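Local coordinates for protein DNA-binding response regulator (PDB 6JQS) that probably binds DNA through a LuxR-type helix-turn-helix domain and regulates transcription in a spore-forming bacterium, at residues Arg15-Phe20 with Gly70-Asp75; Phe20-Arg25 with Ile34-Ser39; Lys30-Gln35 with Lys41-His46; Asn49-Leu54 with Ser60-Glu65. All blocks are in the same frame, centred on the assembly; numbering follows the deposited sequence.

Contact 1 of 4, residues Arg15-Phe20 with Gly70-Asp75; sequences REREIF and GELSLD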
loop_
_atom_site.group_PDB
_atom_site.type_symbol
_atom_site.label_atom_id
_atom_site.label_comp_id
_atom_site.label_asym_id
_atom_site.label_seq_id
_atom_site.Cartn_x
_atom_site.Cartn_y
_atom_site.Cartn_z
ATOM N N ARG A 15 8.000 -3.567 1.921
ATOM C CA ARG A 15 7.850 -2.509 0.897
ATOM C C ARG A 15 6.364 -2.207 0.709
ATOM O O ARG A 15 6.064 -1.037 0.729
ATOM C CB ARG A 15 8.522 -2.898 -0.420
ATOM C CG ARG A 15 8.296 -1.868 -1.509
ATOM C CD ARG A 15 9.430 -1.852 -2.505
ATOM N NE ARG A 15 10.586 -1.094 -2.027
ATOM C CZ ARG A 15 11.784 -1.134 -2.615
ATOM N NH1 ARG A 15 12.798 -0.431 -2.128
ATOM N NH2 ARG A 15 11.968 -1.901 -3.679
ATOM N N GLU A 16 5.522 -3.229 0.481
ATOM C CA GLU A 16 4.050 -3.134 0.288
ATOM C C GLU A 16 3.447 -2.419 1.507
ATOM O O GLU A 16 2.675 -1.512 1.319
ATOM C CB GLU A 16 3.423 -4.521 0.113
ATOM C CG GLU A 16 3.541 -5.157 -1.288
ATOM C CD GLU A 16 3.107 -6.632 -1.339
ATOM O OE1 GLU A 16 3.299 -7.292 -0.298
ATOM O OE2 GLU A 16 2.483 -7.115 -2.379
ATOM N N ARG A 17 3.822 -2.804 2.729
ATOM C CA ARG A 17 3.305 -2.124 3.959
ATOM C C ARG A 17 3.722 -0.650 3.957
ATOM O O ARG A 17 2.891 0.200 4.243
ATOM C CB ARG A 17 3.811 -2.803 5.243
ATOM C CG ARG A 17 3.286 -2.138 6.513
ATOM C CD ARG A 17 3.842 -2.700 7.828
ATOM N NE ARG A 17 3.603 -4.131 7.920
ATOM C CZ ARG A 17 4.465 -5.071 7.523
ATOM N NH1 ARG A 17 5.638 -4.741 7.011
ATOM N NH2 ARG A 17 4.153 -6.347 7.626
ATOM N N GLU A 18 4.951 -0.322 3.574
ATOM C CA GLU A 18 5.391 1.095 3.553
ATOM C C GLU A 18 4.612 1.862 2.492
ATOM O O GLU A 18 4.367 3.050 2.699
ATOM C CB GLU A 18 6.849 1.318 3.157
ATOM C CG GLU A 18 7.897 0.830 4.139
ATOM C CD GLU A 18 9.274 0.916 3.479
ATOM O OE1 GLU A 18 9.823 -0.140 3.093
ATOM O OE2 GLU A 18 9.768 2.054 3.309
ATOM N N ILE A 19 4.369 1.274 1.323
ATOM C CA ILE A 19 3.553 1.975 0.296
ATOM C C ILE A 19 2.150 2.325 0.843
ATOM O O ILE A 19 1.668 3.472 0.600
ATOM C CB ILE A 19 3.479 1.166 -1.005
ATOM C CG1 ILE A 19 4.835 1.142 -1.713
ATOM C CG2 ILE A 19 2.357 1.729 -1.875
ATOM C CD1 ILE A 19 4.956 0.033 -2.780
ATOM N N PHE A 20 1.449 1.370 1.433
ATOM C CA PHE A 20 0.074 1.579 1.935
ATOM C C PHE A 20 0.106 2.533 3.146
ATOM O O PHE A 20 -0.876 3.284 3.281
ATOM C CB PHE A 20 -0.626 0.260 2.241
ATOM C CG PHE A 20 -1.183 -0.413 1.017
ATOM C CD1 PHE A 20 -2.436 -0.075 0.562
ATOM C CD2 PHE A 20 -0.399 -1.225 0.214
ATOM C CE1 PHE A 20 -2.929 -0.562 -0.640
ATOM C CE2 PHE A 20 -0.914 -1.745 -0.977
ATOM C CZ PHE A 20 -2.170 -1.405 -1.393
ATOM N N GLY A 70 -4.405 -5.087 11.357
ATOM C CA GLY A 70 -3.356 -4.526 12.228
ATOM C C GLY A 70 -2.056 -4.240 11.495
ATOM O O GLY A 70 -1.078 -3.941 12.173
ATOM N N GLU A 71 -2.049 -4.226 10.152
ATOM C CA GLU A 71 -0.825 -3.986 9.354
ATOM C C GLU A 71 -0.477 -2.512 9.183
ATOM O O GLU A 71 0.682 -2.224 8.820
ATOM C CB GLU A 71 -0.976 -4.608 7.959
ATOM C CG GLU A 71 -0.866 -6.100 7.997
ATOM C CD GLU A 71 0.501 -6.652 8.421
ATOM O OE1 GLU A 71 0.582 -7.874 8.635
ATOM O OE2 GLU A 71 1.475 -5.868 8.575
ATOM N N LEU A 72 -1.443 -1.610 9.319
ATOM C CA LEU A 72 -1.232 -0.163 9.134
ATOM C C LEU A 72 -1.717 0.544 10.416
ATOM O O LEU A 72 -2.603 0.012 11.053
ATOM C CB LEU A 72 -2.035 0.334 7.925
ATOM C CG LEU A 72 -1.715 -0.286 6.554
ATOM C CD1 LEU A 72 -2.694 0.257 5.511
ATOM C CD2 LEU A 72 -0.303 -0.004 6.140
ATOM N N SER A 73 -1.263 1.756 10.642
ATOM C CA SER A 73 -1.880 2.689 11.619
ATOM C C SER A 73 -2.606 3.786 10.857
ATOM O O SER A 73 -2.121 4.182 9.801
ATOM C CB SER A 73 -0.860 3.307 12.505
ATOM O OG SER A 73 0.200 3.812 11.720
ATOM N N LEU A 74 -3.606 4.372 11.498
ATOM C CA LEU A 74 -4.409 5.507 10.978
ATOM C C LEU A 74 -3.549 6.773 10.789
ATOM O O LEU A 74 -3.881 7.610 9.890
ATOM C CB LEU A 74 -5.506 5.677 12.028
ATOM C CG LEU A 74 -6.921 5.922 11.528
ATOM C CD1 LEU A 74 -7.246 5.156 10.262
ATOM C CD2 LEU A 74 -7.906 5.630 12.643
ATOM N N ASP A 75 -2.443 6.872 11.529
ATOM C CA ASP A 75 -1.547 8.059 11.587
ATOM C C ASP A 75 -0.452 7.938 10.522
ATOM O O ASP A 75 0.332 7.013 10.687
ATOM C CB ASP A 75 -0.933 8.218 12.988
ATOM C CG ASP A 75 -1.954 8.544 14.066
ATOM O OD1 ASP A 75 -3.066 9.007 13.688
ATOM O OD2 ASP A 75 -1.625 8.334 15.292
#

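Contact 2 of 4, residues Phe20-Arg25 with Ile34-Ser39; sequences FQLLVR and IQLKIS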
loop_
_atom_site.group_PDB
_atom_site.type_symbol
_atom_site.label_atom_id
_atom_site.label_comp_id
_atom_site.label_asym_id
_atom_site.label_seq_id
_atom_site.Cartn_x
_atom_site.Cartn_y
_atom_site.Cartn_z
ATOM N N PHE A 20 1.449 1.370 1.433
ATOM C CA PHE A 20 0.074 1.579 1.935
ATOM C C PHE A 20 0.106 2.533 3.146
ATOM O O PHE A 20 -0.876 3.284 3.281
ATOM C CB PHE A 20 -0.626 0.260 2.241
ATOM C CG PHE A 20 -1.183 -0.413 1.017
ATOM C CD1 PHE A 20 -2.436 -0.075 0.562
ATOM C CD2 PHE A 20 -0.399 -1.225 0.214
ATOM C CE1 PHE A 20 -2.929 -0.562 -0.640
ATOM C CE2 PHE A 20 -0.914 -1.745 -0.977
ATOM C CZ PHE A 20 -2.170 -1.405 -1.393
ATOM N N GLN A 21 1.116 2.478 4.022
ATOM C CA GLN A 21 1.213 3.479 5.140
ATOM C C GLN A 21 1.312 4.896 4.565
ATOM O O GLN A 21 0.735 5.812 5.135
ATOM C CB GLN A 21 2.386 3.168 6.080
ATOM C CG GLN A 21 2.310 3.974 7.373
ATOM C CD GLN A 21 1.043 3.690 8.165
ATOM O OE1 GLN A 21 0.900 2.661 8.810
ATOM N NE2 GLN A 21 0.046 4.531 8.000
ATOM N N LEU A 22 1.972 5.099 3.425
ATOM C CA LEU A 22 2.021 6.426 2.782
ATOM C C LEU A 22 0.718 6.790 2.090
ATOM O O LEU A 22 0.415 8.003 2.088
ATOM C CB LEU A 22 3.231 6.534 1.825
ATOM C CG LEU A 22 4.599 6.307 2.478
ATOM C CD1 LEU A 22 5.730 6.575 1.487
ATOM C CD2 LEU A 22 4.801 7.183 3.707
ATOM N N LEU A 23 -0.012 5.856 1.452
ATOM C CA LEU A 23 -1.362 6.165 0.949
ATOM C C LEU A 23 -2.236 6.623 2.129
ATOM O O LEU A 23 -2.954 7.572 2.025
ATOM C CB LEU A 23 -1.953 4.926 0.280
ATOM C CG LEU A 23 -1.322 4.560 -1.062
ATOM C CD1 LEU A 23 -1.815 3.185 -1.494
ATOM C CD2 LEU A 23 -1.639 5.611 -2.103
ATOM N N VAL A 24 -2.180 5.947 3.263
ATOM C CA VAL A 24 -2.993 6.457 4.415
ATOM C C VAL A 24 -2.702 7.952 4.612
ATOM O O VAL A 24 -3.659 8.744 4.931
ATOM C CB VAL A 24 -2.669 5.608 5.652
ATOM C CG1 VAL A 24 -3.150 6.289 6.906
ATOM C CG2 VAL A 24 -3.269 4.237 5.491
ATOM N N ARG A 25 -1.439 8.377 4.439
ATOM C CA ARG A 25 -0.996 9.773 4.688
ATOM C C ARG A 25 -1.221 10.663 3.463
ATOM O O ARG A 25 -0.681 11.753 3.446
ATOM C CB ARG A 25 0.476 9.786 5.100
ATOM C CG ARG A 25 0.707 9.113 6.434
ATOM C CD ARG A 25 2.113 9.193 6.917
ATOM N NE ARG A 25 2.176 8.221 7.996
ATOM C CZ ARG A 25 3.196 7.420 8.252
ATOM N NH1 ARG A 25 4.287 7.459 7.513
ATOM N NH2 ARG A 25 3.099 6.551 9.248
ATOM N N ILE A 34 9.307 8.643 -5.198
ATOM C CA ILE A 34 10.404 9.564 -4.768
ATOM C C ILE A 34 10.878 9.142 -3.366
ATOM O O ILE A 34 12.038 8.737 -3.242
ATOM C CB ILE A 34 9.952 11.034 -4.857
ATOM C CG1 ILE A 34 9.761 11.444 -6.320
ATOM C CG2 ILE A 34 10.918 11.952 -4.124
ATOM C CD1 ILE A 34 9.184 12.825 -6.520
ATOM N N GLN A 35 10.009 9.150 -2.354
ATOM C CA GLN A 35 10.427 8.835 -0.962
ATOM C C GLN A 35 11.087 7.455 -0.857
ATOM O O GLN A 35 12.051 7.350 -0.102
ATOM C CB GLN A 35 9.258 8.890 0.015
ATOM C CG GLN A 35 9.740 8.796 1.458
ATOM C CD GLN A 35 8.660 9.161 2.440
ATOM O OE1 GLN A 35 7.819 10.019 2.175
ATOM N NE2 GLN A 35 8.663 8.481 3.574
ATOM N N LEU A 36 10.566 6.408 -1.518
ATOM C CA LEU A 36 11.121 5.023 -1.377
ATOM C C LEU A 36 12.197 4.745 -2.448
ATOM O O LEU A 36 12.854 3.713 -2.356
ATOM C CB LEU A 36 9.990 3.997 -1.440
ATOM C CG LEU A 36 8.871 4.153 -0.405
ATOM C CD1 LEU A 36 7.809 3.089 -0.624
ATOM C CD2 LEU A 36 9.391 4.073 1.024
ATOM N N LYS A 37 12.374 5.649 -3.405
ATOM C CA LYS A 37 13.441 5.620 -4.448
ATOM C C LYS A 37 13.215 4.389 -5.340
ATOM O O LYS A 37 14.102 3.541 -5.456
ATOM C CB LYS A 37 14.832 5.733 -3.803
ATOM C CG LYS A 37 15.262 7.166 -3.474
ATOM C CD LYS A 37 16.725 7.336 -3.076
ATOM C CE LYS A 37 16.950 7.375 -1.577
ATOM N NZ LYS A 37 16.353 6.198 -0.908
ATOM N N ILE A 38 12.033 4.320 -5.946
ATOM C CA ILE A 38 11.626 3.247 -6.897
ATOM C C ILE A 38 10.791 3.920 -7.975
ATOM O O ILE A 38 10.376 5.072 -7.753
ATOM C CB ILE A 38 10.858 2.116 -6.181
ATOM C CG1 ILE A 38 9.531 2.600 -5.582
ATOM C CG2 ILE A 38 11.739 1.416 -5.151
ATOM C CD1 ILE A 38 8.710 1.460 -4.987
ATOM N N SER A 39 10.444 3.224 -9.052
ATOM C CA SER A 39 9.675 3.883 -10.133
ATOM C C SER A 39 8.209 3.972 -9.710
ATOM O O SER A 39 7.749 3.142 -8.904
ATOM C CB SER A 39 9.846 3.211 -11.474
ATOM O OG SER A 39 8.842 2.250 -11.686
#

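Contact 3 of 4, residues Lys30-Gln35 with Lys41-His46; sequences KDISIQ and KTVRNH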
loop_
_atom_site.group_PDB
_atom_site.type_symbol
_atom_site.label_atom_id
_atom_site.label_comp_id
_atom_site.label_asym_id
_atom_site.label_seq_id
_atom_site.Cartn_x
_atom_site.Cartn_y
_atom_site.Cartn_z
ATOM N N LYS A 30 3.390 9.110 -7.072
ATOM C CA LYS A 30 4.586 9.876 -7.506
ATOM C C LYS A 30 5.401 10.300 -6.289
ATOM O O LYS A 30 6.570 9.957 -6.266
ATOM C CB LYS A 30 4.203 11.077 -8.370
ATOM C CG LYS A 30 5.374 11.972 -8.745
ATOM C CD LYS A 30 5.310 12.442 -10.188
ATOM C CE LYS A 30 6.620 13.045 -10.655
ATOM N NZ LYS A 30 6.912 14.317 -9.948
ATOM N N ASP A 31 4.781 10.906 -5.268
ATOM C CA ASP A 31 5.441 11.192 -3.957
ATOM C C ASP A 31 6.039 9.911 -3.370
ATOM O O ASP A 31 7.165 9.958 -2.812
ATOM C CB ASP A 31 4.468 11.836 -2.954
ATOM C CG ASP A 31 3.805 13.133 -3.413
ATOM O OD1 ASP A 31 4.403 13.826 -4.286
ATOM O OD2 ASP A 31 2.690 13.450 -2.893
ATOM N N ILE A 32 5.294 8.800 -3.381
ATOM C CA ILE A 32 5.728 7.529 -2.720
ATOM C C ILE A 32 7.009 7.014 -3.418
ATOM O O ILE A 32 7.941 6.473 -2.746
ATOM C CB ILE A 32 4.580 6.491 -2.748
ATOM C CG1 ILE A 32 3.356 6.961 -1.940
ATOM C CG2 ILE A 32 5.066 5.130 -2.268
ATOM C CD1 ILE A 32 2.255 5.929 -1.795
ATOM N N SER A 33 7.033 7.098 -4.740
ATOM C CA SER A 33 8.132 6.521 -5.554
ATOM C C SER A 33 9.417 7.311 -5.260
ATOM O O SER A 33 10.450 6.672 -4.992
ATOM C CB SER A 33 7.758 6.524 -6.997
ATOM O OG SER A 33 7.610 7.832 -7.468
ATOM N N ILE A 34 9.307 8.643 -5.198
ATOM C CA ILE A 34 10.404 9.564 -4.768
ATOM C C ILE A 34 10.878 9.142 -3.366
ATOM O O ILE A 34 12.038 8.737 -3.242
ATOM C CB ILE A 34 9.952 11.034 -4.857
ATOM C CG1 ILE A 34 9.761 11.444 -6.320
ATOM C CG2 ILE A 34 10.918 11.952 -4.124
ATOM C CD1 ILE A 34 9.184 12.825 -6.520
ATOM N N GLN A 35 10.009 9.150 -2.354
ATOM C CA GLN A 35 10.427 8.835 -0.962
ATOM C C GLN A 35 11.087 7.455 -0.857
ATOM O O GLN A 35 12.051 7.350 -0.102
ATOM C CB GLN A 35 9.258 8.890 0.015
ATOM C CG GLN A 35 9.740 8.796 1.458
ATOM C CD GLN A 35 8.660 9.161 2.440
ATOM O OE1 GLN A 35 7.819 10.019 2.175
ATOM N NE2 GLN A 35 8.663 8.481 3.574
ATOM N N LYS A 41 5.737 3.297 -11.630
ATOM C CA LYS A 41 5.120 2.093 -12.257
ATOM C C LYS A 41 5.154 0.914 -11.282
ATOM O O LYS A 41 4.145 0.124 -11.268
ATOM C CB LYS A 41 5.810 1.754 -13.582
ATOM C CG LYS A 41 5.509 2.733 -14.700
ATOM C CD LYS A 41 6.232 2.421 -15.995
ATOM C CE LYS A 41 6.272 3.622 -16.914
ATOM N NZ LYS A 41 6.720 3.243 -18.277
ATOM N N THR A 42 6.250 0.786 -10.534
ATOM C CA THR A 42 6.483 -0.319 -9.572
ATOM C C THR A 42 5.543 -0.099 -8.367
ATOM O O THR A 42 4.981 -1.087 -7.894
ATOM C CB THR A 42 7.935 -0.379 -9.118
ATOM O OG1 THR A 42 8.780 -0.495 -10.259
ATOM C CG2 THR A 42 8.232 -1.527 -8.164
ATOM N N VAL A 43 5.408 1.156 -7.906
ATOM C CA VAL A 43 4.471 1.529 -6.798
ATOM C C VAL A 43 3.063 1.096 -7.181
ATOM O O VAL A 43 2.433 0.329 -6.417
ATOM C CB VAL A 43 4.504 3.021 -6.454
ATOM C CG1 VAL A 43 3.388 3.402 -5.478
ATOM C CG2 VAL A 43 5.857 3.414 -5.931
ATOM N N ARG A 44 2.605 1.499 -8.360
ATOM C CA ARG A 44 1.277 1.087 -8.906
ATOM C C ARG A 44 1.115 -0.433 -8.969
ATOM O O ARG A 44 -0.002 -0.931 -8.600
ATOM C CB ARG A 44 1.070 1.731 -10.277
ATOM C CG ARG A 44 0.862 3.235 -10.229
ATOM C CD ARG A 44 0.170 3.642 -11.515
ATOM N NE ARG A 44 -0.008 5.071 -11.618
ATOM C CZ ARG A 44 0.864 5.923 -12.156
ATOM N NH1 ARG A 44 2.024 5.505 -12.647
ATOM N NH2 ARG A 44 0.562 7.211 -12.188
ATOM N N ASN A 45 2.116 -1.167 -9.471
ATOM C CA ASN A 45 2.052 -2.646 -9.614
ATOM C C ASN A 45 2.026 -3.288 -8.221
ATOM O O ASN A 45 1.337 -4.302 -8.057
ATOM C CB ASN A 45 3.146 -3.203 -10.522
ATOM C CG ASN A 45 2.862 -2.870 -11.978
ATOM O OD1 ASN A 45 1.723 -2.950 -12.413
ATOM N ND2 ASN A 45 3.874 -2.489 -12.712
ATOM N N HIS A 46 2.672 -2.695 -7.239
ATOM C CA HIS A 46 2.635 -3.248 -5.855
ATOM C C HIS A 46 1.217 -3.132 -5.272
ATOM O O HIS A 46 0.747 -4.057 -4.588
ATOM C CB HIS A 46 3.646 -2.517 -4.987
ATOM C CG HIS A 46 5.005 -3.110 -4.994
ATOM N ND1 HIS A 46 6.120 -2.384 -5.413
ATOM C CD2 HIS A 46 5.444 -4.339 -4.654
ATOM C CE1 HIS A 46 7.179 -3.152 -5.318
ATOM N NE2 HIS A 46 6.785 -4.355 -4.904
#

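Contact 4 of 4, residues Asn49-Leu54 with Ser60-Glu65; sequences NTIQKL and SQAILE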
loop_
_atom_site.group_PDB
_atom_site.type_symbol
_atom_site.label_atom_id
_atom_site.label_comp_id
_atom_site.label_asym_id
_atom_site.label_seq_id
_atom_site.Cartn_x
_atom_site.Cartn_y
_atom_site.Cartn_z
ATOM N N ASN A 49 -1.067 -5.575 -6.975
ATOM C CA ASN A 49 -0.795 -6.923 -6.442
ATOM C C ASN A 49 -1.475 -7.084 -5.083
ATOM O O ASN A 49 -2.004 -8.173 -4.815
ATOM C CB ASN A 49 0.718 -7.128 -6.380
ATOM C CG ASN A 49 1.114 -8.580 -6.348
ATOM O OD1 ASN A 49 0.484 -9.391 -7.003
ATOM N ND2 ASN A 49 2.166 -8.885 -5.610
ATOM N N THR A 50 -1.405 -6.078 -4.200
ATOM C CA THR A 50 -1.971 -6.192 -2.810
ATOM C C THR A 50 -3.496 -6.266 -2.924
ATOM O O THR A 50 -4.155 -7.060 -2.246
ATOM C CB THR A 50 -1.517 -5.017 -1.936
ATOM O OG1 THR A 50 -0.102 -5.006 -2.027
ATOM C CG2 THR A 50 -1.917 -5.145 -0.479
ATOM N N ILE A 51 -4.080 -5.433 -3.792
ATOM C CA ILE A 51 -5.545 -5.408 -4.032
ATOM C C ILE A 51 -5.994 -6.821 -4.372
ATOM O O ILE A 51 -7.057 -7.270 -3.840
ATOM C CB ILE A 51 -5.921 -4.376 -5.124
ATOM C CG1 ILE A 51 -5.836 -2.953 -4.574
ATOM C CG2 ILE A 51 -7.290 -4.675 -5.711
ATOM C CD1 ILE A 51 -5.719 -1.898 -5.685
ATOM N N GLN A 52 -5.252 -7.491 -5.242
ATOM C CA GLN A 52 -5.611 -8.852 -5.729
ATOM C C GLN A 52 -5.391 -9.853 -4.587
ATOM O O GLN A 52 -6.269 -10.660 -4.353
ATOM C CB GLN A 52 -4.809 -9.216 -6.984
ATOM C CG GLN A 52 -5.240 -8.400 -8.205
ATOM C CD GLN A 52 -6.688 -8.569 -8.623
ATOM O OE1 GLN A 52 -7.554 -7.698 -8.406
ATOM N NE2 GLN A 52 -6.959 -9.701 -9.261
ATOM N N LYS A 53 -4.275 -9.774 -3.871
ATOM C CA LYS A 53 -3.993 -10.696 -2.725
ATOM C C LYS A 53 -5.132 -10.594 -1.695
ATOM O O LYS A 53 -5.629 -11.615 -1.239
ATOM C CB LYS A 53 -2.637 -10.373 -2.105
ATOM C CG LYS A 53 -1.413 -10.768 -2.915
ATOM C CD LYS A 53 -0.178 -11.047 -2.050
ATOM C CE LYS A 53 -0.131 -12.476 -1.524
ATOM N NZ LYS A 53 0.127 -12.549 -0.059
ATOM N N LEU A 54 -5.617 -9.395 -1.387
ATOM C CA LEU A 54 -6.593 -9.192 -0.284
ATOM C C LEU A 54 -8.008 -9.525 -0.754
ATOM O O LEU A 54 -8.874 -9.671 0.124
ATOM C CB LEU A 54 -6.534 -7.744 0.204
ATOM C CG LEU A 54 -5.221 -7.356 0.846
ATOM C CD1 LEU A 54 -5.173 -5.850 1.069
ATOM C CD2 LEU A 54 -5.011 -8.112 2.132
ATOM N N SER A 60 -9.009 1.928 -1.560
ATOM C CA SER A 60 -9.708 2.321 -0.306
ATOM C C SER A 60 -9.991 1.065 0.534
ATOM O O SER A 60 -9.562 1.010 1.698
ATOM C CB SER A 60 -10.990 3.125 -0.565
ATOM O OG SER A 60 -11.548 3.508 0.709
ATOM N N GLN A 61 -10.585 0.042 -0.083
ATOM C CA GLN A 61 -10.920 -1.229 0.609
ATOM C C GLN A 61 -9.617 -1.967 0.971
ATOM O O GLN A 61 -9.628 -2.649 2.005
ATOM C CB GLN A 61 -11.906 -2.084 -0.223
ATOM C CG GLN A 61 -13.392 -1.672 -0.135
ATOM C CD GLN A 61 -13.898 -1.651 1.296
ATOM O OE1 GLN A 61 -13.741 -2.609 2.048
ATOM N NE2 GLN A 61 -14.450 -0.531 1.731
ATOM N N ALA A 62 -8.527 -1.869 0.183
ATOM C CA ALA A 62 -7.190 -2.430 0.553
ATOM C C ALA A 62 -6.713 -1.804 1.876
ATOM O O ALA A 62 -6.392 -2.561 2.781
ATOM C CB ALA A 62 -6.150 -2.249 -0.522
ATOM N N ILE A 63 -6.662 -0.475 1.961
ATOM C CA ILE A 63 -6.310 0.281 3.208
ATOM C C ILE A 63 -7.155 -0.245 4.380
ATOM O O ILE A 63 -6.561 -0.554 5.398
ATOM C CB ILE A 63 -6.448 1.809 3.000
ATOM C CG1 ILE A 63 -5.437 2.282 1.958
ATOM C CG2 ILE A 63 -6.295 2.590 4.299
ATOM C CD1 ILE A 63 -5.696 3.633 1.303
ATOM N N LEU A 64 -8.478 -0.283 4.248
ATOM C CA LEU A 64 -9.394 -0.634 5.363
ATOM C C LEU A 64 -9.116 -2.088 5.740
ATOM O O LEU A 64 -9.110 -2.377 6.967
ATOM C CB LEU A 64 -10.858 -0.384 4.993
ATOM C CG LEU A 64 -11.211 1.084 4.694
ATOM C CD1 LEU A 64 -12.597 1.191 4.130
ATOM C CD2 LEU A 64 -11.076 1.962 5.933
ATOM N N GLU A 65 -8.864 -2.978 4.768
ATOM C CA GLU A 65 -8.536 -4.409 5.076
ATOM C C GLU A 65 -7.264 -4.522 5.914
ATOM O O GLU A 65 -7.291 -5.256 6.964
ATOM C CB GLU A 65 -8.443 -5.274 3.817
ATOM C CG GLU A 65 -9.800 -5.756 3.378
ATOM C CD GLU A 65 -10.507 -6.693 4.353
ATOM O OE1 GLU A 65 -9.997 -7.835 4.578
ATOM O OE2 GLU A 65 -11.542 -6.290 4.891
#

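Contact 1 of 4, residues Arg15-Phe20 with Gly70-Asp75
Leu72 pushes its isobutyl group against the side of helix 14-24, and this is the closely packed half of the contact. Both its methyls rest against the CB of Phe20, with CD1 and CD2 each 3.9 Å from Phe20 CB, and CD2 also reaches the carbonyl of Arg17, 3.7 Å from Arg17 O. The Phe20 ring itself leads away from the tail, toward Thr50, Ala62 and Leu66, while Leu66 also touches Leu72. The other half is polar and more open to solvent. Arg17 has CG anti to the backbone N (chi1 -179°), which carries the chain outward past the Glu71 carbonyl. A bend at chi3 then turns its guanidinium to the acid. Both NE and NH2 donate to the same oxygen, Glu71 OE2, at 2.8 Å from NE and 2.9 Å from NH2. The oxygen lies almost in the guanidinium plane, but the carboxylate is turned 39° against it, so this is a side-on salt bridge onto one oxygen and not a flat two-oxygen pair. Glu71 OE1 is held by Ser10 OG, which helps fix the carboxylate. Beyond Leu72 the tail is exposed, tied by Ser73 O to Gln21 NE2. Gly70, with positive phi, ends helix 59-68 in a Schellman motif and turns the chain back, laying a C-terminal tail over the first helix of a four-helix LuxR-type DNA-binding domain.

Contact 2 of 4, residues Phe20-Arg25 with Ile34-Ser39
Leu22 reaches from helix 14-24 toward the last turn of helix 29-36, where Gln35 and Leu36 receive it. Its CB packs beside the side chain of Ile32, one turn earlier on that helix. The next atom, CG, is placed anti to the carbonyl carbon (chi1 -59°) and splits the chain into two methyls aimed at the neighbouring helix. CD1 does most of the touching: it stands 4.0 Å from Gln35 CD and scarcely farther from OE1 and NE2, so the methyl sits over the flat side of the amide. The same CD1 also approaches the branch carbon of Leu36, 4.4 Å from Leu36 CG. The second methyl, CD2, lies 4.1 Å from Gln35 NE2. The extended chain of Gln35 carries its amide across to Leu22, where it roofs the leucine near the solvent. The contact is thus apolar and light, buried at Leu22 and exposed at Gln35. Tyr27, in the loop joining the two helices, touches both Leu22 and Gln35. Leu36 leans further back along helix 14-24 onto Glu18 and Ile19, and Lys37 ends helix 29-36 in a Schellman motif before the chain enters helix 40-54.

Contact 3 of 4, residues Lys30-Gln35 with Lys41-His46
Ser33 and Val43 bring the backbones of helices 29-36 and 40-54 closest, with their CA atoms 6.3 Å apart. These two helices, joined by a short turn, form the helix-turn-helix of the LuxR family, and the contact is the buried apolar seam between them. Val43 supplies the second helix's side of the contact: its side chain leaves the backbone toward the preceding helix and its two methyls divide the work. CG1, anti to the backbone N (chi1 171°), reaches the branch methyl of Ile32, 4.0 Å from Ile32 CG2. CG2 turns the other way, beside its own backbone N, and presses on Ser33, 3.8 Å from Ser33 CB and 3.9 Å from Ser33 CA. The serine thus meets the valine with carbon alone, through its CB and the backbone CA behind it. Ile38, in the turn, packs against the same CG2 methyl of Val43, while Ile32 extends the apolar surface to Leu23 of helix 14-24. By analogy with LuxR-type relatives, helix 40-54 is probably the recognition helix, and Val43 joins it to helix 29-36, the first helix of the motif. The serine hydroxyl is kept out of the apolar seam by bonding back into its own helix: Ser33 OG donates to Lys30 O at 2.7 Å, tilted 21° from the carbonyl plane, and that oxygen also accepts from Ile34 N at 3.2 Å.

Contact 4 of 4, residues Asn49-Leu54 with Ser60-Glu65
The N of Leu54 donates to Thr50 O at 2.9 Å, and across the contact the N of Glu65 donates to Gln61 O, also at 2.9 Å; these are ordinary helix bonds, and what passes between the helices is apolar. Ala62 lies at the centre. Its CB is met by two side chains a helical turn apart on helix 40-54, Ile51 CG1 and Leu54 CD1, each 4.1 Å from Ala62 CB. Leu54 CD1 goes deeper, lying over the backbone of the partner helix at 3.9 Å from Ala62 O, and it touches the base of the next turn at 4.3 Å from Glu65 CB. Glu65 meets Leu54 with this CB, while its OE2 forms a salt bridge with Arg68 NH1. The segment axes pass 9.6 Å apart at their closest and make an angle of 63°. Val56 of the intervening loop closes over both Ala62 and Glu65. Such packing of the last helix against the C-terminal half of the probable recognition helix is characteristic of the four-helix LuxR/GerE DNA-binding domain, in whose relatives this last helix can form a dimer interface.

In the fold
From the N terminus, helix 14-24 opens contact 1, the longest closure, which ends only when the tail at 70-75 folds back on that first helix. Every other contact nests inside this loop. Contact 2 joins helix 14-24 to helix 29-36, sharing Phe20 with contact 1, and contact 3 overlaps contact 2 at Ile34 and Gln35 and carries on to helix 40-54. Contact 4 follows in series, tying the far part of helix 40-54 to helix 59-68 on the opposite side of the chain's centre from contacts 2 and 3. Phe20, common to contacts 1 and 2, also links them to contact 4.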